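Thiamine phosphate pyrophosphorylase (Bacteroides thetaiotaomicron VPI-5482, PDB 3CEU) probably makes thiamine monophosphate in the thiamine diphosphate pathway, acting as a thiamine-phosphate diphosphorylase built on a TIM barrel. Local coordinates at residues V147-L150 with G151-E155. Sequence-based numbering, arbitrary orientation.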
# COMPACT_ATOMS: atom_id res chain seq x y z
N VAL A 147 7.03 -8.64 -4.30
CA VAL A 147 5.59 -8.85 -4.26
C VAL A 147 5.01 -8.43 -2.91
O VAL A 147 5.50 -8.83 -1.85
CB VAL A 147 5.24 -10.31 -4.53
CG1 VAL A 147 5.94 -11.20 -3.54
CG2 VAL A 147 3.73 -10.51 -4.47
N MSE A 148 3.96 -7.62 -2.95
CA MSE A 148 3.35 -7.15 -1.73
C MSE A 148 2.01 -7.86 -1.50
O MSE A 148 1.16 -7.91 -2.38
CB MSE A 148 3.15 -5.64 -1.80
CG MSE A 148 4.38 -4.87 -2.31
SE MSE A 148 6.08 -5.25 -1.38
CE MSE A 148 7.20 -3.96 -2.29
N ALA A 149 1.84 -8.43 -0.31
CA ALA A 149 0.62 -9.15 -0.01
C ALA A 149 -0.50 -8.17 0.33
O ALA A 149 -0.30 -7.21 1.07
CB ALA A 149 0.85 -10.12 1.14
N LEU A 150 -1.68 -8.42 -0.22
CA LEU A 150 -2.83 -7.56 0.03
C LEU A 150 -4.12 -8.35 0.13
O LEU A 150 -4.32 -9.33 -0.59
CB LEU A 150 -2.97 -6.53 -1.09
CG LEU A 150 -4.35 -5.86 -1.27
CD1 LEU A 150 -4.67 -4.96 -0.08
CD2 LEU A 150 -4.36 -5.07 -2.56
N GLY A 151 -5.00 -7.92 1.03
CA GLY A 151 -6.27 -8.59 1.17
C GLY A 151 -6.46 -9.33 2.48
O GLY A 151 -5.96 -10.45 2.66
N GLY A 152 -7.20 -8.71 3.39
CA GLY A 152 -7.49 -9.32 4.67
C GLY A 152 -6.30 -9.48 5.59
O GLY A 152 -6.18 -10.49 6.29
N ILE A 153 -5.42 -8.49 5.60
CA ILE A 153 -4.24 -8.54 6.45
C ILE A 153 -4.51 -7.77 7.75
O ILE A 153 -5.18 -6.74 7.74
CB ILE A 153 -3.05 -7.92 5.72
CG1 ILE A 153 -2.89 -8.61 4.36
CG2 ILE A 153 -1.79 -8.05 6.55
CD1 ILE A 153 -1.80 -8.02 3.49
N ASN A 154 -4.01 -8.29 8.87
CA ASN A 154 -4.21 -7.64 10.16
C ASN A 154 -3.12 -8.06 11.13
O ASN A 154 -2.18 -8.76 10.75
CB ASN A 154 -5.57 -7.99 10.76
CG ASN A 154 -5.74 -9.48 10.97
OD1 ASN A 154 -4.77 -10.20 11.20
ND2 ASN A 154 -6.98 -9.95 10.89
N GLU A 155 -3.26 -7.64 12.38
CA GLU A 155 -2.28 -7.94 13.43
C GLU A 155 -2.23 -9.43 13.77
O GLU A 155 -1.23 -9.91 14.31
CB GLU A 155 -2.60 -7.14 14.69
CG GLU A 155 -3.76 -7.69 15.51
CD GLU A 155 -4.23 -6.75 16.60
OE1 GLU A 155 -4.81 -5.70 16.27
OE2 GLU A 155 -4.01 -7.05 17.80
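Ile153 folds back onto Ala149 and Leu150 in a local turn contact, formed where the chain leaves the seventh strand of the barrel, 147-150, and heads for helix 158-163. The work is done by one methyl, CD1 of Ile153. It sits above the plane of the peptide group joining Ala149 to Leu150, over the oxygen end, with Ala149 C at 3.4 Å and Ala149 O at a tight 3.0 Å. The same CD1 reaches Leu150 CA at 3.6 Å and meets Ala149 CB more loosely, at 4.1 Å. Ile153 gets there with CG1 anti to its own carbonyl carbon (chi1 -54°) and the chain then extended (chi2 176°), which carries CD1 back to the strand. Ile153 also packs on Leu158 and Ile161, and Ala149 shares Ile161, so the Ile153 side chain links strand, loop and helix 158-163.

Gly151 has a positive phi, and a side chain there would run into Leu150 O; Gly152 also has a positive phi, which suits glycine. The CB of Leu150 is directed away from the loop overall, but its CG, anti to the backbone N (chi1 160°), lies beside the Gly151 nitrogen, and CG and CD1 are each 3.2 Å from Gly151 N. An alanine here loses CG and both methyls, and would probably strip that apolar cover from Gly151 N and remove one of the side chains packed on Phe112.

The contact is thus a methyl pressed on a peptide group, with polar bracing farther along, where the Asn157 side chain bonds both Gly152 O and Asn154 N. Together these probably help hold the glycine turn in shape at the C-terminal mouth of the barrel, the end where TIM-barrel enzymes carry their active sites.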